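Local structure of arylalkylamine N-Acetyltransferase like 5b (Aedes aegypti, 5YAG) at residues 143-148 with 173-178; 180-185 with 212-217; 12-17 with 54-59. The protein probably transfers acetyl or longer acyl groups from coenzyme A thioesters to the amino group of arylalkylamines such as serotonin and dopamine. All coordinates share one frame; numbering follows the deposited sequence.

Contact 1: residues 143-148 with 173-178; sequences LGQRLL and VKLAEK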
# COMPACT_ATOMS: atom_id res chain seq x y z
N LEU A 143 11.73 5.07 9.83
CA LEU A 143 10.43 5.62 9.44
C LEU A 143 9.41 4.59 8.97
O LEU A 143 8.21 4.71 9.27
CB LEU A 143 10.60 6.69 8.38
CG LEU A 143 11.17 7.99 8.91
CD1 LEU A 143 11.38 8.95 7.75
CD2 LEU A 143 10.26 8.61 9.96
N GLY A 144 9.88 3.58 8.24
CA GLY A 144 9.00 2.55 7.73
C GLY A 144 8.32 1.82 8.87
O GLY A 144 7.09 1.67 8.90
N GLN A 145 9.14 1.39 9.82
CA GLN A 145 8.64 0.73 11.00
C GLN A 145 7.66 1.61 11.76
O GLN A 145 6.65 1.13 12.25
CB GLN A 145 9.82 0.37 11.91
CG GLN A 145 9.39 -0.29 13.21
CD GLN A 145 10.55 -0.95 13.94
OE1 GLN A 145 11.65 -1.07 13.40
NE2 GLN A 145 10.30 -1.40 15.16
N ARG A 146 7.98 2.90 11.87
CA ARG A 146 7.13 3.81 12.65
C ARG A 146 5.79 4.05 11.98
O ARG A 146 4.74 4.08 12.63
CB ARG A 146 7.85 5.13 12.91
CG ARG A 146 8.92 4.99 13.98
CD ARG A 146 9.88 6.15 13.98
NE ARG A 146 9.28 7.34 14.57
CZ ARG A 146 9.84 8.54 14.58
NH1 ARG A 146 11.03 8.73 14.02
NH2 ARG A 146 9.22 9.56 15.14
N LEU A 147 5.82 4.21 10.66
CA LEU A 147 4.60 4.34 9.88
C LEU A 147 3.72 3.10 10.01
O LEU A 147 2.53 3.21 10.24
CB LEU A 147 4.93 4.58 8.41
CG LEU A 147 5.42 5.99 8.08
CD1 LEU A 147 6.01 6.04 6.67
CD2 LEU A 147 4.28 6.99 8.23
N LEU A 148 4.31 1.92 9.85
CA LEU A 148 3.54 0.69 9.93
C LEU A 148 3.01 0.48 11.34
O LEU A 148 1.85 0.12 11.52
CB LEU A 148 4.39 -0.51 9.51
CG LEU A 148 3.70 -1.87 9.53
CD1 LEU A 148 2.33 -1.84 8.86
CD2 LEU A 148 4.58 -2.91 8.85
N VAL A 173 8.82 -6.70 3.10
CA VAL A 173 8.41 -7.96 3.72
C VAL A 173 9.16 -8.17 5.03
O VAL A 173 8.57 -8.60 6.03
CB VAL A 173 8.70 -9.18 2.81
CG1 VAL A 173 8.37 -10.48 3.54
CG2 VAL A 173 7.91 -9.07 1.52
N LYS A 174 10.45 -7.87 5.04
CA LYS A 174 11.25 -8.06 6.26
C LYS A 174 10.72 -7.17 7.37
O LYS A 174 10.64 -7.58 8.52
CB LYS A 174 12.73 -7.79 5.99
CG LYS A 174 13.44 -8.94 5.28
CD LYS A 174 14.95 -8.73 5.29
CE LYS A 174 15.69 -9.90 4.66
NZ LYS A 174 15.71 -11.09 5.56
N LEU A 175 10.35 -5.94 7.02
CA LEU A 175 9.75 -5.01 7.97
C LEU A 175 8.45 -5.56 8.56
O LEU A 175 8.25 -5.56 9.77
CB LEU A 175 9.47 -3.68 7.26
CG LEU A 175 8.72 -2.61 8.05
CD1 LEU A 175 9.41 -2.37 9.38
CD2 LEU A 175 8.67 -1.33 7.23
N ALA A 176 7.58 -6.06 7.69
CA ALA A 176 6.29 -6.62 8.09
C ALA A 176 6.43 -7.75 9.09
O ALA A 176 5.72 -7.79 10.10
CB ALA A 176 5.56 -7.11 6.85
N GLU A 177 7.31 -8.69 8.78
CA GLU A 177 7.64 -9.78 9.68
C GLU A 177 8.23 -9.27 10.98
O GLU A 177 7.89 -9.76 12.04
CB GLU A 177 8.63 -10.74 8.99
CG GLU A 177 7.96 -11.59 7.92
CD GLU A 177 8.92 -12.25 6.96
OE1 GLU A 177 10.15 -12.03 7.06
OE2 GLU A 177 8.43 -12.98 6.08
N LYS A 178 9.09 -8.26 10.90
CA LYS A 178 9.70 -7.70 12.11
C LYS A 178 8.65 -7.20 13.08
O LYS A 178 8.82 -7.28 14.30
CB LYS A 178 10.63 -6.54 11.75
CG LYS A 178 11.37 -5.98 12.95
CD LYS A 178 12.27 -4.82 12.56
CE LYS A 178 12.89 -4.21 13.81
NZ LYS A 178 14.04 -3.34 13.47

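Contact 2: residues 180-185 with 212-217; sequences GMECIS and TCVKLL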
# COMPACT_ATOMS: atom_id res chain seq x y z
N GLY A 180 5.69 -8.45 13.37
CA GLY A 180 4.83 -9.55 13.81
C GLY A 180 3.79 -10.02 12.80
O GLY A 180 2.88 -10.78 13.15
N MET A 181 3.91 -9.57 11.56
CA MET A 181 2.98 -9.99 10.51
C MET A 181 3.47 -11.29 9.90
O MET A 181 4.67 -11.47 9.67
CB MET A 181 2.87 -8.93 9.43
CG MET A 181 2.52 -7.56 9.99
SD MET A 181 2.32 -6.35 8.68
CE MET A 181 0.58 -6.60 8.30
N GLU A 182 2.55 -12.21 9.65
CA GLU A 182 2.92 -13.46 9.03
C GLU A 182 2.45 -13.46 7.59
O GLU A 182 1.29 -13.13 7.29
CB GLU A 182 2.34 -14.65 9.79
CG GLU A 182 0.83 -14.72 9.84
CD GLU A 182 0.31 -16.11 10.16
OE1 GLU A 182 1.01 -17.10 9.85
OE2 GLU A 182 -0.81 -16.22 10.72
N CYS A 183 3.36 -13.80 6.69
CA CYS A 183 3.02 -13.93 5.26
C CYS A 183 2.30 -15.22 5.00
O CYS A 183 2.86 -16.30 5.16
CB CYS A 183 4.27 -13.88 4.37
SG CYS A 183 4.03 -14.77 2.80
N ILE A 184 1.05 -15.09 4.57
CA ILE A 184 0.13 -16.20 4.44
C ILE A 184 -0.18 -16.53 2.99
O ILE A 184 -0.85 -17.52 2.72
CB ILE A 184 -1.18 -15.87 5.14
CG1 ILE A 184 -1.73 -14.53 4.64
CG2 ILE A 184 -0.97 -15.83 6.65
CD1 ILE A 184 -3.22 -14.41 4.76
N SER A 185 0.29 -15.71 2.06
CA SER A 185 0.04 -15.94 0.66
C SER A 185 1.03 -15.15 -0.17
O SER A 185 1.56 -14.13 0.27
CB SER A 185 -1.38 -15.52 0.29
OG SER A 185 -1.63 -15.80 -1.08
N THR A 212 1.51 -11.19 0.78
CA THR A 212 0.45 -10.62 1.60
C THR A 212 0.71 -11.11 3.00
O THR A 212 0.88 -12.31 3.23
CB THR A 212 -0.96 -11.06 1.12
OG1 THR A 212 -1.12 -10.73 -0.27
CG2 THR A 212 -2.02 -10.35 1.89
N CYS A 213 0.77 -10.20 3.96
CA CYS A 213 1.11 -10.56 5.33
C CYS A 213 0.11 -9.92 6.25
O CYS A 213 -0.40 -8.83 5.97
CB CYS A 213 2.56 -10.15 5.71
SG CYS A 213 3.83 -10.50 4.46
N VAL A 214 -0.17 -10.61 7.34
CA VAL A 214 -1.28 -10.25 8.20
C VAL A 214 -0.87 -10.38 9.67
O VAL A 214 -0.07 -11.23 10.03
CB VAL A 214 -2.49 -11.15 7.92
CG1 VAL A 214 -2.19 -12.60 8.28
CG2 VAL A 214 -3.72 -10.68 8.68
N LYS A 215 -1.46 -9.52 10.50
CA LYS A 215 -1.31 -9.61 11.94
C LYS A 215 -2.66 -9.39 12.62
O LYS A 215 -3.39 -8.44 12.30
CB LYS A 215 -0.34 -8.55 12.42
CG LYS A 215 -0.03 -8.63 13.90
CD LYS A 215 0.98 -7.57 14.28
CE LYS A 215 1.42 -7.73 15.72
NZ LYS A 215 2.07 -6.47 16.17
N LEU A 216 -2.98 -10.26 13.58
CA LEU A 216 -4.15 -10.04 14.44
C LEU A 216 -3.88 -8.91 15.41
O LEU A 216 -2.79 -8.81 15.95
CB LEU A 216 -4.49 -11.32 15.21
CG LEU A 216 -5.39 -12.32 14.47
CD1 LEU A 216 -4.96 -12.47 13.02
CD2 LEU A 216 -5.39 -13.67 15.18
N LEU A 217 -4.89 -8.08 15.63
CA LEU A 217 -4.79 -6.91 16.50
C LEU A 217 -5.66 -7.09 17.74
O LEU A 217 -6.63 -7.86 17.73
CB LEU A 217 -5.26 -5.67 15.76
CG LEU A 217 -4.43 -5.24 14.55
CD1 LEU A 217 -5.19 -4.25 13.70
CD2 LEU A 217 -3.09 -4.67 15.00
OXT LEU A 217 -5.44 -6.45 18.77
O HOH W 1 -2.23 -12.70 -1.72

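Contact 3: residues 12-17 with 54-59; sequences ARLDEL and SFVEQG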
# COMPACT_ATOMS: atom_id res chain seq x y z
N ALA A 12 -2.99 12.53 8.16
CA ALA A 12 -3.14 13.66 7.23
C ALA A 12 -4.55 14.21 7.26
O ALA A 12 -5.53 13.46 7.27
CB ALA A 12 -2.78 13.24 5.81
N ARG A 13 -4.65 15.53 7.28
CA ARG A 13 -5.93 16.20 7.27
C ARG A 13 -6.42 16.34 5.82
O ARG A 13 -5.61 16.41 4.88
CB ARG A 13 -5.81 17.59 7.90
CG ARG A 13 -5.31 17.58 9.35
CD ARG A 13 -5.48 18.97 9.96
NE ARG A 13 -5.02 19.99 9.03
CZ ARG A 13 -3.77 20.42 8.94
NH1 ARG A 13 -2.83 19.94 9.75
NH2 ARG A 13 -3.44 21.34 8.04
N LEU A 14 -7.73 16.40 5.65
CA LEU A 14 -8.33 16.58 4.34
C LEU A 14 -7.72 17.76 3.57
O LEU A 14 -7.36 17.63 2.40
CB LEU A 14 -9.84 16.74 4.48
CG LEU A 14 -10.64 16.90 3.18
CD1 LEU A 14 -10.23 15.86 2.14
CD2 LEU A 14 -12.12 16.79 3.50
N ASP A 15 -7.57 18.89 4.24
CA ASP A 15 -6.95 20.08 3.63
C ASP A 15 -5.50 19.88 3.17
O ASP A 15 -4.95 20.71 2.46
CB ASP A 15 -7.01 21.28 4.60
CG ASP A 15 -6.14 21.10 5.83
OD1 ASP A 15 -4.92 21.35 5.74
OD2 ASP A 15 -6.67 20.75 6.91
N GLU A 16 -4.88 18.77 3.57
CA GLU A 16 -3.53 18.47 3.13
C GLU A 16 -3.50 17.52 1.91
O GLU A 16 -2.43 17.01 1.55
CB GLU A 16 -2.73 17.86 4.29
CG GLU A 16 -2.59 18.80 5.48
CD GLU A 16 -1.79 18.19 6.61
OE1 GLU A 16 -2.31 17.27 7.29
OE2 GLU A 16 -0.65 18.64 6.84
N LEU A 17 -4.66 17.31 1.31
CA LEU A 17 -4.81 16.49 0.09
C LEU A 17 -3.63 16.67 -0.87
O LEU A 17 -3.02 15.70 -1.31
CB LEU A 17 -6.13 16.86 -0.61
CG LEU A 17 -6.76 16.02 -1.74
CD1 LEU A 17 -5.82 15.89 -2.92
CD2 LEU A 17 -7.23 14.65 -1.26
N SER A 54 -8.39 8.94 -2.20
CA SER A 54 -9.72 8.81 -1.63
C SER A 54 -9.69 8.52 -0.13
O SER A 54 -10.71 8.68 0.55
CB SER A 54 -10.52 7.71 -2.35
OG SER A 54 -9.93 6.43 -2.16
N PHE A 55 -8.53 8.12 0.40
CA PHE A 55 -8.46 7.71 1.80
C PHE A 55 -8.18 8.87 2.73
O PHE A 55 -8.38 8.77 3.94
CB PHE A 55 -7.45 6.58 1.98
CG PHE A 55 -7.84 5.33 1.28
CD1 PHE A 55 -8.69 4.43 1.87
CD2 PHE A 55 -7.40 5.08 -0.01
CE1 PHE A 55 -9.08 3.28 1.21
CE2 PHE A 55 -7.78 3.94 -0.68
CZ PHE A 55 -8.63 3.04 -0.07
N VAL A 56 -7.75 9.99 2.17
CA VAL A 56 -7.42 11.13 2.99
C VAL A 56 -8.66 11.55 3.78
O VAL A 56 -8.58 11.70 5.00
CB VAL A 56 -6.83 12.30 2.18
CG1 VAL A 56 -6.59 13.52 3.07
CG2 VAL A 56 -5.53 11.88 1.51
N GLU A 57 -9.81 11.68 3.13
CA GLU A 57 -11.02 12.10 3.84
C GLU A 57 -11.52 11.06 4.84
O GLU A 57 -12.25 11.40 5.77
CB GLU A 57 -12.13 12.48 2.86
CG GLU A 57 -12.74 11.33 2.08
CD GLU A 57 -13.97 11.76 1.28
OE1 GLU A 57 -14.80 10.89 0.93
OE2 GLU A 57 -14.11 12.98 1.01
N GLN A 58 -11.13 9.80 4.66
CA GLN A 58 -11.49 8.73 5.59
C GLN A 58 -10.65 8.70 6.87
O GLN A 58 -10.98 7.97 7.80
CB GLN A 58 -11.38 7.38 4.88
CG GLN A 58 -12.27 7.26 3.66
CD GLN A 58 -12.07 5.95 2.92
OE1 GLN A 58 -12.05 4.88 3.54
NE2 GLN A 58 -11.94 6.02 1.60
N GLY A 59 -9.56 9.47 6.90
CA GLY A 59 -8.70 9.56 8.09
C GLY A 59 -7.74 8.40 8.30
O GLY A 59 -7.25 8.20 9.42
O HOH W 2 -6.41 10.82 6.43
O HOH W 3 -8.19 13.38 7.87

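Contact 1: residues 143-148 with 173-178
Leu175 reaches from helix 170-178 into the start of helix 143-157 and touches three of its residues. Its CB leads across the gap, and CG, held opposite the backbone N (chi1 174°), carries the fork between the helices. One flank of CG receives the CD2 methyl of Leu148 at 4.2 Å. Beyond it the two methyls part: Leu175 CD1 lies 3.6 Å from Gln145 CA, while Leu175 CD2 presses on backbone, 3.6 Å from Gly144 C. A branched leucine suits this place, meeting two successive residues, and Gly144, with no side chain, lets the methyl come down on bare backbone. Leu148 CD2 also rests on the backbone of Ala176, 4.2 Å from its CA; the Ala176 methyl points away from this helix. Nearer the solvent the chemistry turns polar. The extended chains of Gln145 and Lys178 cross at about a right angle, and Lys178 NZ gives Gln145 OE1 a weak hydrogen bond of 3.3 Å. The axes of 143-148 and 173-178 cross at -53°, 10.3 Å apart at their closest. With Leu175 also touching Leu132 of strand 126-134, helix 170-178 packs on helix 143-157, the beta-alpha-beta crossover of the GNAT fold.

Contact 2: residues 180-185 with 212-217
Four backbone hydrogen bonds join Glu182, Ile184 and Ser185 to Val214 and Thr212 as antiparallel strands. Glu182 N meets Val214 O at 2.8 Å, and Val214 N returns to Glu182 O at 2.9 Å. Past the cysteines the register slips by one in a beta bulge, so both remaining bonds go to Thr212, Ile184 N to Thr212 O (3.1 Å) and Thr212 N to Ser185 O (3.0 Å). Among sulfur contacts, Cys183 and Cys213 are a non-hydrogen-bonded pair with CA atoms just 3.9 Å apart, close enough for the disulfide seen in this protein; Cys183 has two conformers, and in the one described the sulfurs are not bonded. Apolar packing follows: Ile184 CG2, beside its backbone N and anti to the carbonyl carbon, is turned to Val214 CG1 at 3.8 Å. The side chains of Met181 and Lys215 cross at about a right angle, Met181 CG 3.9 Å from Lys215 CB. In the polar group, a water 2.7 Å from Thr212 OG1 also reaches Ser185 OG, and Thr212 OG1 is hydrogen-bonded to Asp166. Strand 209-216 runs between strands 162-167 and 182-188; Met181 faces Leu148 and Met152 of helix 143-157, while Ile184 and Val214 lie against Tyr121 of helix 117-121.

Contact 3: residues 12-17 with 54-59
Two connections at one border of the GNAT sheet meet here: the loop from strand 7-11 into helix 17-28, and the turn between helix 46-53 and strand 61-66, with Val56 of the turn set against Leu14 and Leu17 of the loop. Val56 lies at the centre of the contact. Its CG1, opposite the backbone N (chi1 176°), lies 3.5 Å from Arg13 O and also near Leu14 CA, while Leu17 CD2 approaches Val56 CB at 4.2 Å. Leu14 then runs alongside Glu57, its CD1 3.9 Å from Glu57 CB, so the glutamate lends its aliphatic root to the packing. A compact valine fits against backbone, whereas the longer leucines can reach across from their own segment. The carbonyls Ala12 O and Val56 O stand 4.2 Å apart; one water lies within bonding distance of both, and a second bonds to Ala12 O and only weakly to Val56 O. Val56 also opens a type I turn closed by Gly59, whose positive phi glycine tolerates easily. Within the loop, Arg13 grips Asp15 side-on, NE to OD2 at 2.8 Å and NH2 to OD1 at 2.7 Å. Glu16 OE1 accepts the Arg13 backbone N-H, nearly straight at 175°, and Glu16 OE2 is salt-bridged to Arg10. The charges are consistent with holding the loop in shape, while apolar carbons and water meet the turn.

In the fold
Contacts 1 and 2 are neighbours, their centres about 12 Å apart, and they meet where Met181 N is within bonding distance of Ala176 O. Leu148 ties helix 143-157 to both, since it also packs on the Met181 sulfur. Helix 170-178 ends there in a Schellman motif with Gly180 as its C-prime residue, and the chain passes into strand 182-188. Contact 3 stands apart, its centre about 23 Å from that of contact 1, near the other outermost strand, 7-11. Contact 2 buries Thr212, Cys213 and Val214 but exposes Glu182; contact 3 buries Ala12 and Val56 beside exposed Leu14 and Glu57. Main-chain bonds join the segments of contact 2, whereas contact 1 is mainly apolar.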